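Local coordinates for pyruvate kinase (Cryptosporidium parvum, PDB 6P0Y), which catalyses the last step of glycolysis, the transfer of the phosphoryl group of phosphoenolpyruvate to ADP, which yields pyruvate and ATP, at the interface of chains A and B and the interface of chains A and C. Coordinates in Å, arbitrary orientation; residue numbers count along the deposited sequence, not the author numbering. Chains: chain A/B/C, Pyruvate kinase.

Contact 1: the interface of chains A and B. Residues chain A 421-424; chain B 404-406, 408, 411.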
loop_
_atom_site.group_PDB
_atom_site.type_symbol
_atom_site.label_atom_id
_atom_site.label_comp_id
_atom_site.label_asym_id
_atom_site.label_seq_id
_atom_site.Cartn_x
_atom_site.Cartn_y
_atom_site.Cartn_z
ATOM N N HIS A 421 14.594 -14.359 0.828
ATOM C CA HIS A 421 13.620 -14.120 -0.269
ATOM C C HIS A 421 14.334 -13.480 -1.465
ATOM O O HIS A 421 14.192 -14.004 -2.583
ATOM C CB HIS A 421 12.449 -13.266 0.234
ATOM C CG HIS A 421 11.414 -12.988 -0.802
ATOM N ND1 HIS A 421 11.528 -11.946 -1.702
ATOM C CD2 HIS A 421 10.229 -13.586 -1.062
ATOM C CE1 HIS A 421 10.467 -11.926 -2.485
ATOM N NE2 HIS A 421 9.653 -12.922 -2.111
ATOM N N ASP A 422 15.089 -12.407 -1.224
ATOM C CA ASP A 422 15.755 -11.580 -2.270
ATOM C C ASP A 422 16.662 -12.447 -3.155
ATOM O O ASP A 422 16.676 -12.194 -4.368
ATOM C CB ASP A 422 16.529 -10.409 -1.651
ATOM C CG ASP A 422 15.659 -9.214 -1.298
ATOM O OD1 ASP A 422 14.432 -9.293 -1.537
ATOM O OD2 ASP A 422 16.216 -8.214 -0.784
ATOM N N VAL A 423 17.393 -13.415 -2.590
ATOM C CA VAL A 423 18.377 -14.256 -3.346
ATOM C C VAL A 423 17.835 -15.681 -3.516
ATOM O O VAL A 423 18.590 -16.527 -4.038
ATOM C CB VAL A 423 19.765 -14.270 -2.674
ATOM C CG1 VAL A 423 20.269 -12.863 -2.401
ATOM C CG2 VAL A 423 19.793 -15.110 -1.405
ATOM N N ASN A 424 16.593 -15.935 -3.093
ATOM C CA ASN A 424 15.892 -17.233 -3.275
ATOM C C ASN A 424 16.682 -18.347 -2.575
ATOM O O ASN A 424 16.895 -19.408 -3.194
ATOM C CB ASN A 424 15.666 -17.527 -4.762
ATOM C CG ASN A 424 14.484 -18.437 -5.001
ATOM O OD1 ASN A 424 13.344 -18.047 -4.755
ATOM N ND2 ASN A 424 14.744 -19.642 -5.479
ATOM N N LYS B 404 13.194 -9.583 -8.393
ATOM C CA LYS B 404 13.814 -10.684 -7.605
ATOM C C LYS B 404 13.854 -11.938 -8.476
ATOM O O LYS B 404 13.019 -12.085 -9.364
ATOM C CB LYS B 404 13.024 -10.900 -6.309
ATOM C CG LYS B 404 12.717 -9.633 -5.518
ATOM C CD LYS B 404 13.940 -8.994 -4.883
ATOM C CE LYS B 404 13.956 -7.482 -4.973
ATOM N NZ LYS B 404 12.945 -6.860 -4.088
ATOM N N PRO B 405 14.818 -12.871 -8.285
ATOM C CA PRO B 405 15.891 -12.725 -7.299
ATOM C C PRO B 405 16.957 -11.697 -7.710
ATOM O O PRO B 405 16.990 -11.320 -8.866
ATOM C CB PRO B 405 16.507 -14.133 -7.233
ATOM C CG PRO B 405 16.254 -14.712 -8.607
ATOM C CD PRO B 405 14.915 -14.142 -9.023
ATOM N N VAL B 406 17.797 -11.280 -6.756
ATOM C CA VAL B 406 18.892 -10.284 -6.961
ATOM C C VAL B 406 20.237 -10.954 -6.677
ATOM O O VAL B 406 20.244 -12.049 -6.088
ATOM C CB VAL B 406 18.718 -9.032 -6.080
ATOM C CG1 VAL B 406 17.449 -8.274 -6.434
ATOM C CG2 VAL B 406 18.763 -9.359 -4.595
ATOM N N VAL B 408 23.856 -11.268 -4.698
ATOM C CA VAL B 408 24.109 -11.302 -3.227
ATOM C C VAL B 408 24.420 -9.889 -2.731
ATOM O O VAL B 408 23.805 -9.443 -1.769
ATOM C CB VAL B 408 25.216 -12.312 -2.864
ATOM C CG1 VAL B 408 25.661 -12.178 -1.412
ATOM C CG2 VAL B 408 24.788 -13.743 -3.160
ATOM N N ALA B 411 21.376 -7.739 -2.099
ATOM C CA ALA B 411 20.630 -8.292 -0.944
ATOM C C ALA B 411 21.313 -7.855 0.357
ATOM O O ALA B 411 20.598 -7.451 1.295
ATOM C CB ALA B 411 20.543 -9.794 -1.053
#

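Contact 2: the interface of chains A and C. Residues chain A 294, 306-307, 347; chain C 342-343, 346.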
loop_
_atom_site.group_PDB
_atom_site.type_symbol
_atom_site.label_atom_id
_atom_site.label_comp_id
_atom_site.label_asym_id
_atom_site.label_seq_id
_atom_site.Cartn_x
_atom_site.Cartn_y
_atom_site.Cartn_z
ATOM N N ARG A 294 -11.648 -26.826 18.150
ATOM C CA ARG A 294 -13.058 -26.569 17.751
ATOM C C ARG A 294 -14.000 -27.352 18.676
ATOM O O ARG A 294 -15.034 -26.785 19.087
ATOM C CB ARG A 294 -13.260 -26.969 16.285
ATOM C CG ARG A 294 -14.634 -26.633 15.725
ATOM C CD ARG A 294 -14.630 -26.695 14.211
ATOM N NE ARG A 294 -14.320 -28.034 13.727
ATOM C CZ ARG A 294 -13.495 -28.318 12.719
ATOM N NH1 ARG A 294 -12.866 -27.356 12.063
ATOM N NH2 ARG A 294 -13.296 -29.577 12.370
ATOM N N ILE A 306 -17.903 -20.537 16.026
ATOM C CA ILE A 306 -16.614 -21.004 16.624
ATOM C C ILE A 306 -15.446 -20.573 15.732
ATOM O O ILE A 306 -14.449 -20.083 16.289
ATOM C CB ILE A 306 -16.602 -22.527 16.862
ATOM C CG1 ILE A 306 -17.616 -22.922 17.937
ATOM C CG2 ILE A 306 -15.198 -23.016 17.200
ATOM C CD1 ILE A 306 -17.964 -24.385 17.936
ATOM N N PHE A 307 -15.554 -20.766 14.413
ATOM C CA PHE A 307 -14.475 -20.445 13.440
ATOM C C PHE A 307 -14.073 -18.973 13.591
ATOM O O PHE A 307 -12.879 -18.667 13.413
ATOM C CB PHE A 307 -14.889 -20.786 12.006
ATOM C CG PHE A 307 -16.035 -19.974 11.463
ATOM C CD1 PHE A 307 -15.831 -18.696 10.967
ATOM C CD2 PHE A 307 -17.321 -20.495 11.441
ATOM C CE1 PHE A 307 -16.891 -17.952 10.472
ATOM C CE2 PHE A 307 -18.379 -19.751 10.941
ATOM C CZ PHE A 307 -18.163 -18.481 10.457
ATOM N N ASP A 347 -10.127 -29.085 5.563
ATOM C CA ASP A 347 -10.215 -28.621 6.973
ATOM C C ASP A 347 -8.802 -28.352 7.510
ATOM O O ASP A 347 -8.606 -27.291 8.142
ATOM C CB ASP A 347 -10.972 -29.634 7.838
ATOM C CG ASP A 347 -11.358 -29.116 9.214
ATOM O OD1 ASP A 347 -11.691 -27.915 9.321
ATOM O OD2 ASP A 347 -11.320 -29.916 10.171
ATOM N N ARG C 342 -19.441 -29.686 13.430
ATOM C CA ARG C 342 -18.669 -28.420 13.536
ATOM C C ARG C 342 -17.741 -28.285 12.323
ATOM O O ARG C 342 -17.553 -27.143 11.846
ATOM C CB ARG C 342 -17.874 -28.388 14.846
ATOM C CG ARG C 342 -18.734 -28.429 16.100
ATOM C CD ARG C 342 -18.064 -27.696 17.245
ATOM N NE ARG C 342 -18.895 -27.646 18.440
ATOM C CZ ARG C 342 -19.033 -28.642 19.313
ATOM N NH1 ARG C 342 -18.405 -29.794 19.132
ATOM N NH2 ARG C 342 -19.813 -28.484 20.369
ATOM N N ALA C 343 -17.188 -29.407 11.851
ATOM C CA ALA C 343 -16.308 -29.493 10.662
ATOM C C ALA C 343 -17.055 -28.955 9.437
ATOM O O ALA C 343 -16.480 -28.135 8.702
ATOM C CB ALA C 343 -15.854 -30.918 10.455
ATOM N N THR C 346 -17.510 -25.061 9.508
ATOM C CA THR C 346 -16.181 -24.469 9.191
ATOM C C THR C 346 -15.925 -24.598 7.685
ATOM O O THR C 346 -15.366 -23.656 7.102
ATOM C CB THR C 346 -15.069 -25.126 10.021
ATOM O OG1 THR C 346 -15.412 -24.993 11.401
ATOM C CG2 THR C 346 -13.703 -24.518 9.785
#

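Contact 3: the interface of chains A and C. Residues chain A 174, 190-191; chain C 337-339.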
loop_
_atom_site.group_PDB
_atom_site.type_symbol
_atom_site.label_atom_id
_atom_site.label_comp_id
_atom_site.label_asym_id
_atom_site.label_seq_id
_atom_site.Cartn_x
_atom_site.Cartn_y
_atom_site.Cartn_z
ATOM N N SER A 174 -25.053 -34.494 21.854
ATOM C CA SER A 174 -25.882 -33.424 22.476
ATOM C C SER A 174 -27.068 -34.069 23.202
ATOM O O SER A 174 -27.690 -34.973 22.618
ATOM C CB SER A 174 -26.360 -32.430 21.447
ATOM O OG SER A 174 -25.265 -31.792 20.809
ATOM N N LEU A 190 -30.289 -36.072 21.588
ATOM C CA LEU A 190 -30.673 -35.226 20.421
ATOM C C LEU A 190 -29.923 -35.671 19.157
ATOM O O LEU A 190 -30.123 -35.028 18.107
ATOM C CB LEU A 190 -30.357 -33.760 20.740
ATOM C CG LEU A 190 -30.996 -33.197 22.009
ATOM C CD1 LEU A 190 -30.415 -31.832 22.347
ATOM C CD2 LEU A 190 -32.511 -33.122 21.874
ATOM N N ASN A 191 -29.093 -36.718 19.253
ATOM C CA ASN A 191 -28.205 -37.201 18.162
ATOM C C ASN A 191 -28.178 -38.733 18.139
ATOM O O ASN A 191 -28.105 -39.340 19.227
ATOM C CB ASN A 191 -26.770 -36.694 18.333
ATOM C CG ASN A 191 -26.547 -35.283 17.834
ATOM O OD1 ASN A 191 -27.309 -34.763 17.024
ATOM N ND2 ASN A 191 -25.468 -34.669 18.287
ATOM N N SER C 337 -29.378 -36.524 9.767
ATOM C CA SER C 337 -29.398 -35.829 11.084
ATOM C C SER C 337 -30.100 -34.469 10.965
ATOM O O SER C 337 -30.152 -33.922 9.847
ATOM C CB SER C 337 -28.000 -35.678 11.630
ATOM O OG SER C 337 -28.022 -35.123 12.939
ATOM N N ASN C 338 -30.621 -33.942 12.082
ATOM C CA ASN C 338 -31.277 -32.606 12.146
ATOM C C ASN C 338 -30.224 -31.538 12.473
ATOM O O ASN C 338 -30.539 -30.340 12.302
ATOM C CB ASN C 338 -32.511 -32.596 13.063
ATOM C CG ASN C 338 -32.205 -32.596 14.546
ATOM O OD1 ASN C 338 -31.229 -33.192 14.988
ATOM N ND2 ASN C 338 -33.057 -31.950 15.328
ATOM N N ARG C 339 -29.022 -31.951 12.893
ATOM C CA ARG C 339 -27.862 -31.058 13.171
ATOM C C ARG C 339 -26.696 -31.427 12.255
ATOM O O ARG C 339 -26.523 -32.593 11.905
ATOM C CB ARG C 339 -27.390 -31.175 14.625
ATOM C CG ARG C 339 -28.480 -31.459 15.648
ATOM C CD ARG C 339 -27.905 -31.631 17.045
ATOM N NE ARG C 339 -27.713 -30.363 17.742
ATOM C CZ ARG C 339 -28.606 -29.772 18.536
ATOM N NH1 ARG C 339 -29.788 -30.327 18.759
ATOM N NH2 ARG C 339 -28.313 -28.618 19.109
#

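Contact 1: the interface of chains A and B
A:Asp422, the last residue of helix 408-422, meets the loop of B:Lys404 and B:Pro405 with both its carboxylate and its backbone carbonyl. The side chains of A:Asp422 and B:Lys404 run side by side and point the same way. CD of B:Lys404 lies alongside the carboxylate, 3.4 Å from OD1 of A:Asp422. Further bends of the lysine chain turn its terminal nitrogen NZ back to 3.8 Å from OD1 of A:Asp422, a long salt bridge. CG of A:Asp422 stands anti to its carbonyl carbon (chi1 -81°), which leaves the carboxylate beside the backbone N, where OD1 meets both the lysine and, in plane, the ring edge of A:His421. B:Pro405 follows a cis peptide bond and sets its CB 3.5 Å from the carbonyl O of A:Asp422. The next residue, B:Val406, donates its N to that O at 2.8 Å (153° at H), thereby giving the helix end a partner from the other subunit. Its CG2 packs 3.8 Å from CB of A:Asp422, and beside it CG1 of A:Val423 rests 3.4 Å from CB of B:Ala411. Repeated by the two-fold axis, the site joins the C-terminal alpha/beta domains of neighbouring subunits in the tetramer.

Contact 2: the interface of chains A and C
A:Arg294 has helix-like backbone angles although it lies in a loop, and it faces the first turns of helix 342-353 of chain C, where C:Arg342, C:Ala343 and C:Thr346 lie. Its side chain leaves with CG anti to the backbone N (chi1 -175°) and bends at the third torsion (chi3 62°), which lays the guanidinium over the helix backbone. CA of C:Ala343 sits under one face, toward the rim, 3.5 Å from NH2 of A:Arg294. A:Asp347 of the same subunit fixes the group's rotation from its edge, end-on: NH1 bonds OD1 at 3.0 Å, on the syn lone pair, and NH2 bonds OD2 at 3.0 Å. This carboxylate may offset the positive charge placed near the start of the partner's helix. C:Thr346 crosses the arginine obliquely, its hydroxyl OG1 3.4 Å from CD of A:Arg294; the same hydroxyl donates within its own helix, to O of C:Arg342 at 3.1 Å. The stem of C:Arg342 slides past in the opposite direction, its CB 3.7 Å from CD of A:Arg294. Farther along, CD of C:Arg342 lies 3.4 Å from CD1 of A:Ile306. No hydrogen bond spans the subunits here; packing carries the contact. The site lies in the barrel domains, between the loop after strand 289-292, which in pyruvate kinases leads into the active site, and helix 342-353 of the neighbour.

Contact 3: the interface of chains A and C
C:Arg339 reaches across to A:Leu190 and A:Asn191, and the contact consists mainly of its long side chain laid against their turn. The chain is extended through its second torsion and then bends at the third (chi3 85°), turning the guanidinium aside from the line of the methylenes. A:Asn191 meets the bend at about a right angle: its amide oxygen OD1 rests against CD of C:Arg339, 3.2 Å away, and 3.8 Å from CG. The amide and guanidinium planes stand 77° apart. The oxygen lies against methylenes, and no nitrogen or oxygen of one side comes within bonding reach of the other. A:Leu190 slants past the guanidinium and offers it apolar surface, with CD1 3.9 Å and CB 4.0 Å from NH1 of C:Arg339. A:Ser174 stands loosely on the NE side, its OG 4.2 Å from NE of C:Arg339. Behind the arginine, C:Ser337 braces the loop, its hydroxyl OG donating to O of C:Arg339 at 3.1 Å, in the carbonyl plane on a lone pair. The chain A residues belong to strand 173-180 and the turn between strands 184-189 and 193-195, in the small domain that caps the active site in this family; the chain C loop runs just ahead of helix 342-353 of the barrel.

Contacts 2 and 3 belong to the A-C interface, with C-alpha centres about 17 Å apart; chain C supplies both from one stretch, the loop 337-339 and the start of helix 342-353. At contact 2 the same helix also acts from chain A, through A:Asp347. That stretch of chain C meets the barrel of chain A at contact 2 and its capping domain at contact 3, which could couple lid and barrel across subunits. Contact 1 lies about 39 Å from contact 2 and 55 Å from contact 3, on a different two-fold interface, built on helix 408-422 and the loop just before it. Together they tie four subunits into the tetramer.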